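Local coordinates for protein putative TIM-barrel metal-dependent hydrolase (Mycobacterium avium subsp. paratuberculosis S397, PDB 4DZI) that probably acts as a metal-dependent hydrolase of the amidohydrolase family, with a two-metal centre that holds cadmium in this crystal, at residues 194-199 and 230-235; 367-372 and 382-387. One frame throughout, in Å; residues are numbered along the deposited sequence.

Overall arrangement
Contact 1 comes first along the chain and joins the loops that leave two neighbouring parallel strands, 192-193 and 227-230; these belong to a sheet that continues through 289-292 to 329-331, part of the TIM-barrel-like core of an amidohydrolase. Contact 2 follows in series, near the C-terminal end of the modelled chain, where the 3-10 turns of 367-372 meet helix 378-393. The centres of contact 1 and contact 2 are 27 Å apart, and their nearest atoms about 13 Å. Contact 1 thus lies at the metal centre and supplies one ligand, whereas contact 2 packs the C-terminal helix beside strand 9-15, which carries two further ligands, Asp13 and His15. The Phe369 side chain of contact 2 is about 12 Å from a cadmium.

Contact 1. Residues 194-199 and 230-235; sequences VRPAPV and HLSDSG. With CD (cadmium ion), chain Q.
Ala197 and Ser234 bring the two loop backbones closest, CA to CA 4.9 Å, and the touching parts, 195-198 and 230-235, run 36° apart. Pro196 is the centre of an inverse gamma turn, and a water spans the backbones, donating to Val194 O and accepting from His230 N. In Arg195 an extended chi1 (-173°) sets CG against Ser232 CB, and the later bend at chi3 turns the guanidinium to bring NH1 to Asp233 O, to which it donates at 2.9 Å. That oxygen lies in the guanidinium plane and is met on a lone pair, with an N-H...O angle of 157°; Ala197 CB sits 3.6 Å above the centre of one guanidinium face. NH1 also forms a salt bridge with Glu130. Ser234 OG donates to Pro196 O at 2.6 Å from above the carbonyl plane, which ties the second loop to the gamma turn. Pro196 CD meets His230 O at 3.3 Å. Asp233 OD1 takes Gly235 N in an Asx turn. The His230 ring binds cadmium through NE2 at 2.4 Å, in a site shared with Asp13, His15, Glu293 and Asp356. Its ND1 donates to Leu231 O, a bond that probably restricts rotation of the imidazole, consistent with NE2 facing the metal. With His230 O accepting from Ser232 OG and His230 N bound to the water, both backbone polar atoms of this metal ligand have partners.

Contact 2. Residues 367-372 and 382-387; sequences VSFTAE and RKIMRD
The Phe369 ring meets Met385 SD and Ile384 CG2 obliquely, while Phe353 packs against it edge-to-face from outside the two segments. With Met385 this is a Met-aromatic contact between the 3-10 turns of 367-372 and helix 378-393, in the C-terminal part of the amidohydrolase fold. The sulfur of Met385 lies 5.0 Å from the centroid of the Phe369 ring, 64° off the ring normal, and approaches CD1 of Phe369 to 3.8 Å. Ile384 reaches the neighbouring ring atom, CE1 of Phe369, through its CG2 branch at 4.0 Å, the two side chains crossing at about a right angle. Met385 is bent at both chi2 (-59°) and chi3 (-65°), a fold that carries its sulfur and methyl across to the 3-10 turns. No hydrogen bond crosses between the segments, whose grip is therefore apolar. Val9 of strand 9-15 touches both Val367 and Met385, tying the pair to the start of the barrel. Thr370 and Met385 also cross at about a right angle, and the methyl of Thr370 packs on the methionine, CG2 lying 3.8 Å from Met385 CE.

Contact 1. Residues 194-199 and 230-235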
ATOM      1  N   VAL C 194       2.236 -15.722 -13.793  1.00 12.71           N
ATOM      2  CA  VAL C 194       3.315 -15.557 -12.841  1.00 11.08           C
ATOM      3  C   VAL C 194       2.679 -14.895 -11.632  1.00 11.47           C
ATOM      4  O   VAL C 194       1.791 -14.058 -11.790  1.00 12.88           O
ATOM      5  CB  VAL C 194       4.429 -14.659 -13.432  1.00 10.86           C
ATOM      6  CG1 VAL C 194       5.455 -14.249 -12.356  1.00 13.56           C
ATOM      7  CG2 VAL C 194       5.165 -15.397 -14.566  1.00 15.43           C
ATOM      8  N   ARG C 195       3.085 -15.318 -10.442  1.00 11.52           N
ATOM      9  CA  ARG C 195       2.425 -14.808  -9.256  1.00 13.01           C
ATOM     10  C   ARG C 195       2.743 -13.313  -9.029  1.00 18.96           C
ATOM     11  O   ARG C 195       3.892 -12.911  -9.117  1.00 14.65           O
ATOM     12  CB  ARG C 195       2.835 -15.627  -8.046  1.00 11.82           C
ATOM     13  CG  ARG C 195       2.038 -15.246  -6.792  1.00 10.99           C
ATOM     14  CD  ARG C 195       2.292 -16.220  -5.641  1.00 11.72           C
ATOM     15  NE  ARG C 195       3.722 -16.260  -5.325  1.00 12.40           N
ATOM     16  CZ  ARG C 195       4.241 -16.041  -4.122  1.00 16.18           C
ATOM     17  NH1 ARG C 195       3.468 -15.752  -3.069  1.00 12.84           N
ATOM     18  NH2 ARG C 195       5.564 -16.138  -3.959  1.00 16.68           N
ATOM     19  N   PRO C 196       1.723 -12.503  -8.707  1.00 11.55           N
ATOM     20  CA  PRO C 196       1.990 -11.057  -8.461  1.00 10.95           C
ATOM     21  C   PRO C 196       2.558 -10.876  -7.053  1.00 12.92           C
ATOM     22  O   PRO C 196       1.848 -10.508  -6.128  1.00 13.60           O
ATOM     23  CB  PRO C 196       0.602 -10.400  -8.578  1.00 13.94           C
ATOM     24  CG  PRO C 196      -0.374 -11.527  -8.303  1.00 15.58           C
ATOM     25  CD  PRO C 196       0.289 -12.788  -8.841  1.00 11.60           C
ATOM     26  N   ALA C 197       3.838 -11.176  -6.910  1.00 10.95           N
ATOM     27  CA  ALA C 197       4.461 -11.212  -5.592  1.00  9.89           C
ATOM     28  C   ALA C 197       5.962 -11.167  -5.823  1.00 13.40           C
ATOM     29  O   ALA C 197       6.450 -11.467  -6.921  1.00 13.49           O
ATOM     30  CB  ALA C 197       4.123 -12.543  -4.880  1.00 11.85           C
ATOM     31  N   PRO C 198       6.706 -10.828  -4.782  1.00 13.37           N
ATOM     32  CA  PRO C 198       8.170 -10.983  -4.843  1.00 14.30           C
ATOM     33  C   PRO C 198       8.567 -12.388  -5.285  1.00 13.28           C
ATOM     34  O   PRO C 198       7.919 -13.375  -4.913  1.00 14.37           O
ATOM     35  CB  PRO C 198       8.592 -10.737  -3.390  1.00 18.90           C
ATOM     36  CG  PRO C 198       7.535  -9.811  -2.856  1.00 13.54           C
ATOM     37  CD  PRO C 198       6.244 -10.349  -3.465  1.00 12.28           C
ATOM     38  N   VAL C 199       9.609 -12.493  -6.098  1.00 14.88           N
ATOM     39  CA  VAL C 199      10.060 -13.814  -6.549  1.00 13.27           C
ATOM     40  C   VAL C 199      10.949 -14.439  -5.486  1.00 16.70           C
ATOM     41  O   VAL C 199      11.957 -13.843  -5.083  1.00 16.59           O
ATOM     42  CB  VAL C 199      10.870 -13.705  -7.880  1.00 13.01           C
ATOM     43  CG1 VAL C 199      11.403 -15.068  -8.274  1.00 15.79           C
ATOM     44  CG2 VAL C 199      10.012 -13.119  -9.008  1.00 13.47           C
ATOM     45  N   HIS C 230      -2.742 -12.968 -11.621  1.00 10.93           N
ATOM     46  CA  HIS C 230      -4.055 -13.163 -11.009  1.00 11.75           C
ATOM     47  C   HIS C 230      -3.936 -13.096  -9.538  1.00 13.22           C
ATOM     48  O   HIS C 230      -2.950 -13.594  -8.988  1.00 12.85           O
ATOM     49  CB  HIS C 230      -4.587 -14.569 -11.359  1.00 10.25           C
ATOM     50  CG  HIS C 230      -6.007 -14.822 -10.864  1.00  8.77           C
ATOM     51  ND1 HIS C 230      -6.306 -15.149  -9.575  1.00 10.85           N
ATOM     52  CD2 HIS C 230      -7.221 -14.721 -11.529  1.00 12.16           C
ATOM     53  CE1 HIS C 230      -7.638 -15.267  -9.439  1.00 11.68           C
ATOM     54  NE2 HIS C 230      -8.204 -14.992 -10.620  1.00 13.96           N
ATOM     55  N   LEU C 231      -4.938 -12.496  -8.899  1.00 12.32           N
ATOM     56  CA  LEU C 231      -5.030 -12.466  -7.436  1.00 13.19           C
ATOM     57  C   LEU C 231      -4.578 -13.791  -6.811  1.00 14.52           C
ATOM     58  O   LEU C 231      -5.091 -14.854  -7.158  1.00 11.90           O
ATOM     59  CB  LEU C 231      -6.489 -12.220  -7.045  1.00 12.54           C
ATOM     60  CG  LEU C 231      -6.694 -11.860  -5.587  1.00 13.68           C
ATOM     61  CD1 LEU C 231      -6.070 -10.489  -5.285  1.00 16.73           C
ATOM     62  CD2 LEU C 231      -8.191 -11.864  -5.266  1.00 16.05           C
ATOM     63  N   SER C 232      -3.693 -13.715  -5.807  1.00 11.94           N
ATOM     64  CA  SER C 232      -3.058 -14.924  -5.255  1.00 11.57           C
ATOM     65  C   SER C 232      -2.816 -14.709  -3.773  1.00 13.85           C
ATOM     66  O   SER C 232      -3.024 -13.599  -3.270  1.00 12.41           O
ATOM     67  CB  SER C 232      -1.679 -15.139  -5.907  1.00 11.85           C
ATOM     68  OG  SER C 232      -1.780 -15.372  -7.332  1.00 13.98           O
ATOM     69  N   ASP C 233      -2.321 -15.743  -3.083  1.00 12.18           N
ATOM     70  CA  ASP C 233      -1.607 -15.450  -1.826  1.00 11.31           C
ATOM     71  C   ASP C 233      -0.245 -14.913  -2.204  1.00 12.27           C
ATOM     72  O   ASP C 233       0.638 -15.646  -2.615  1.00 13.96           O
ATOM     73  CB  ASP C 233      -1.429 -16.714  -0.972  1.00 14.72           C
ATOM     74  CG  ASP C 233      -0.822 -16.409   0.385  1.00 15.86           C
ATOM     75  OD1 ASP C 233      -0.362 -15.264   0.603  1.00 16.01           O
ATOM     76  OD2 ASP C 233      -0.814 -17.306   1.247  1.00 17.65           O
ATOM     77  N   SER C 234      -0.058 -13.596  -2.058  1.00 10.78           N
ATOM     78  CA  SER C 234       1.166 -12.932  -2.440  1.00 10.87           C
ATOM     79  C   SER C 234       2.023 -12.588  -1.218  1.00 10.47           C
ATOM     80  O   SER C 234       3.028 -11.894  -1.363  1.00 15.61           O
ATOM     81  CB  SER C 234       0.831 -11.642  -3.200  1.00 11.40           C
ATOM     82  OG  SER C 234       0.321 -11.927  -4.516  1.00 14.75           O
ATOM     83  N   GLY C 235       1.629 -13.122  -0.076  1.00 13.10           N
ATOM     84  CA  GLY C 235       2.379 -12.903   1.178  1.00 15.77           C
ATOM     85  C   GLY C 235       2.093 -11.557   1.804  1.00 17.81           C
ATOM     86  O   GLY C 235       2.822 -11.155   2.738  1.00 18.22           O
TER
HETATM   87 CD    CD Q 502     -10.533 -15.098 -10.968  1.00 12.10          CD
HETATM   88  O   HOH W   1      -0.935 -15.104 -11.667  1.00 14.56           O

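Contact 2. Residues 367-372 and 382-387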
ATOM      1  N   VAL C 367     -22.267 -12.976 -18.922  1.00 15.84           N
ATOM      2  CA  VAL C 367     -22.583 -11.884 -19.850  1.00 15.92           C
ATOM      3  C   VAL C 367     -23.298 -10.704 -19.170  1.00 18.23           C
ATOM      4  O   VAL C 367     -23.438  -9.653 -19.790  1.00 19.90           O
ATOM      5  CB  VAL C 367     -23.388 -12.334 -21.097  1.00 15.14           C
ATOM      6  CG1 VAL C 367     -22.573 -13.313 -21.955  1.00 16.81           C
ATOM      7  CG2 VAL C 367     -24.758 -12.883 -20.682  1.00 17.50           C
ATOM      8  N   SER C 368     -23.755 -10.862 -17.921  1.00 19.40           N
ATOM      9  CA  SER C 368     -24.351  -9.716 -17.201  1.00 14.49           C
ATOM     10  C   SER C 368     -23.349  -8.588 -16.949  1.00 16.77           C
ATOM     11  O   SER C 368     -23.724  -7.499 -16.512  1.00 20.82           O
ATOM     12  CB  SER C 368     -25.010 -10.156 -15.885  1.00 21.59           C
ATOM     13  OG  SER C 368     -24.027 -10.549 -14.960  1.00 23.54           O
ATOM     14  N   PHE C 369     -22.075  -8.831 -17.245  1.00 18.42           N
ATOM     15  CA  PHE C 369     -21.068  -7.770 -17.157  1.00 16.58           C
ATOM     16  C   PHE C 369     -21.508  -6.577 -18.012  1.00 20.42           C
ATOM     17  O   PHE C 369     -21.173  -5.444 -17.712  1.00 17.55           O
ATOM     18  CB  PHE C 369     -19.720  -8.321 -17.627  1.00 16.48           C
ATOM     19  CG  PHE C 369     -18.540  -7.404 -17.403  1.00 20.75           C
ATOM     20  CD1 PHE C 369     -18.180  -6.462 -18.361  1.00 21.57           C
ATOM     21  CD2 PHE C 369     -17.749  -7.540 -16.267  1.00 23.64           C
ATOM     22  CE1 PHE C 369     -17.089  -5.646 -18.187  1.00 17.56           C
ATOM     23  CE2 PHE C 369     -16.642  -6.726 -16.088  1.00 21.48           C
ATOM     24  CZ  PHE C 369     -16.313  -5.778 -17.047  1.00 18.70           C
ATOM     25  N   THR C 370     -22.262  -6.816 -19.092  1.00 17.34           N
ATOM     26  CA  THR C 370     -22.647  -5.717 -19.944  1.00 15.28           C
ATOM     27  C   THR C 370     -23.497  -4.649 -19.259  1.00 17.50           C
ATOM     28  O   THR C 370     -23.541  -3.501 -19.745  1.00 17.86           O
ATOM     29  CB  THR C 370     -23.419  -6.196 -21.200  1.00 19.26           C
ATOM     30  OG1 THR C 370     -24.578  -6.923 -20.788  1.00 19.64           O
ATOM     31  CG2 THR C 370     -22.540  -7.138 -22.072  1.00 17.72           C
ATOM     32  N   ALA C 371     -24.153  -5.023 -18.162  1.00 21.01           N
ATOM     33  CA  ALA C 371     -24.927  -4.061 -17.374  1.00 26.11           C
ATOM     34  C   ALA C 371     -24.037  -2.897 -16.910  1.00 18.22           C
ATOM     35  O   ALA C 371     -24.543  -1.788 -16.700  1.00 26.94           O
ATOM     36  CB  ALA C 371     -25.616  -4.740 -16.179  1.00 26.53           C
ATOM     37  N   GLU C 372     -22.725  -3.147 -16.781  1.00 20.00           N
ATOM     38  CA  GLU C 372     -21.762  -2.124 -16.332  1.00 23.64           C
ATOM     39  C   GLU C 372     -21.220  -1.259 -17.469  1.00 22.77           C
ATOM     40  O   GLU C 372     -20.389  -0.372 -17.229  1.00 19.85           O
ATOM     41  CB  GLU C 372     -20.565  -2.775 -15.621  1.00 20.15           C
ATOM     42  CG  GLU C 372     -20.922  -3.893 -14.654  1.00 23.29           C
ATOM     43  CD  GLU C 372     -21.954  -3.444 -13.638  1.00 31.27           C
ATOM     44  OE1 GLU C 372     -22.094  -2.220 -13.438  1.00 29.52           O
ATOM     45  OE2 GLU C 372     -22.627  -4.308 -13.053  1.00 31.94           O
ATOM     46  N   ARG C 382     -18.188  -4.324 -27.834  1.00 14.97           N
ATOM     47  CA  ARG C 382     -17.594  -5.476 -28.550  1.00 18.90           C
ATOM     48  C   ARG C 382     -16.102  -5.618 -28.266  1.00 14.67           C
ATOM     49  O   ARG C 382     -15.593  -6.740 -28.159  1.00 16.20           O
ATOM     50  CB  ARG C 382     -17.902  -5.373 -30.057  1.00 18.79           C
ATOM     51  CG  ARG C 382     -17.053  -6.228 -31.010  1.00 19.58           C
ATOM     52  CD  ARG C 382     -17.451  -7.695 -30.982  1.00 18.68           C
ATOM     53  NE  ARG C 382     -16.741  -8.486 -31.986  1.00 18.04           N
ATOM     54  CZ  ARG C 382     -17.296  -8.965 -33.104  1.00 20.42           C
ATOM     55  NH1 ARG C 382     -18.577  -8.718 -33.388  1.00 17.34           N
ATOM     56  NH2 ARG C 382     -16.563  -9.704 -33.934  1.00 16.51           N
ATOM     57  N   LYS C 383     -15.387  -4.505 -28.041  1.00 15.60           N
ATOM     58  CA  LYS C 383     -13.977  -4.607 -27.702  1.00 14.93           C
ATOM     59  C   LYS C 383     -13.838  -5.186 -26.310  1.00 13.45           C
ATOM     60  O   LYS C 383     -13.051  -6.104 -26.083  1.00 11.82           O
ATOM     61  CB  LYS C 383     -13.270  -3.239 -27.711  1.00 14.48           C
ATOM     62  CG  LYS C 383     -13.153  -2.625 -29.098  1.00 17.89           C
ATOM     63  CD  LYS C 383     -12.437  -1.290 -28.993  1.00 18.40           C
ATOM     64  CE  LYS C 383     -12.080  -0.825 -30.407  1.00 31.70           C
ATOM     65  NZ  LYS C 383     -11.186   0.366 -30.438  1.00 43.00           N
ATOM     66  N   ILE C 384     -14.582  -4.616 -25.365  1.00 13.41           N
ATOM     67  CA  ILE C 384     -14.460  -5.027 -23.957  1.00 14.04           C
ATOM     68  C   ILE C 384     -14.892  -6.482 -23.748  1.00 16.78           C
ATOM     69  O   ILE C 384     -14.243  -7.255 -23.011  1.00 11.56           O
ATOM     70  CB  ILE C 384     -15.275  -4.080 -23.071  1.00 13.52           C
ATOM     71  CG1 ILE C 384     -14.584  -2.699 -23.078  1.00 15.98           C
ATOM     72  CG2 ILE C 384     -15.345  -4.597 -21.642  1.00 16.29           C
ATOM     73  CD1 ILE C 384     -15.420  -1.624 -22.420  1.00 17.51           C
ATOM     74  N   MET C 385     -15.969  -6.875 -24.419  1.00 14.97           N
ATOM     75  CA  MET C 385     -16.489  -8.237 -24.250  1.00 12.31           C
ATOM     76  C   MET C 385     -15.827  -9.338 -25.061  1.00 17.25           C
ATOM     77  O   MET C 385     -16.010 -10.522 -24.776  1.00 15.70           O
ATOM     78  CB  MET C 385     -17.998  -8.246 -24.561  1.00 16.07           C
ATOM     79  CG  MET C 385     -18.840  -7.351 -23.662  1.00 14.09           C
ATOM     80  SD  MET C 385     -18.732  -7.746 -21.886  1.00 15.41           S
ATOM     81  CE  MET C 385     -19.451  -9.375 -21.789  1.00 13.70           C
ATOM     82  N   ARG C 386     -15.059  -8.959 -26.069  1.00 12.79           N
ATOM     83  CA  ARG C 386     -14.499  -9.953 -26.963  1.00 11.32           C
ATOM     84  C   ARG C 386     -13.161  -9.583 -27.601  1.00 10.67           C
ATOM     85  O   ARG C 386     -12.181 -10.299 -27.474  1.00 13.96           O
ATOM     86  CB  ARG C 386     -15.534 -10.218 -28.055  1.00 18.37           C
ATOM     87  CG  ARG C 386     -15.065 -11.222 -29.066  1.00 17.13           C
ATOM     88  CD  ARG C 386     -16.131 -11.457 -30.108  1.00 17.56           C
ATOM     89  NE  ARG C 386     -15.513 -12.361 -31.063  1.00 17.01           N
ATOM     90  CZ  ARG C 386     -15.470 -13.693 -30.963  1.00 28.69           C
ATOM     91  NH1 ARG C 386     -16.087 -14.351 -29.979  1.00 21.58           N
ATOM     92  NH2 ARG C 386     -14.792 -14.386 -31.872  1.00 26.68           N
ATOM     93  N   ASP C 387     -13.105  -8.456 -28.316  1.00 13.65           N
ATOM     94  CA  ASP C 387     -11.930  -8.283 -29.155  1.00 14.73           C
ATOM     95  C   ASP C 387     -10.661  -7.833 -28.444  1.00 15.23           C
ATOM     96  O   ASP C 387      -9.545  -8.120 -28.906  1.00 15.91           O
ATOM     97  CB  ASP C 387     -12.267  -7.378 -30.313  1.00 17.80           C
ATOM     98  CG  ASP C 387     -13.205  -8.066 -31.293  1.00 31.60           C
ATOM     99  OD1 ASP C 387     -12.996  -9.263 -31.567  1.00 28.70           O
ATOM    100  OD2 ASP C 387     -14.137  -7.431 -31.774  1.00 26.91           O
TER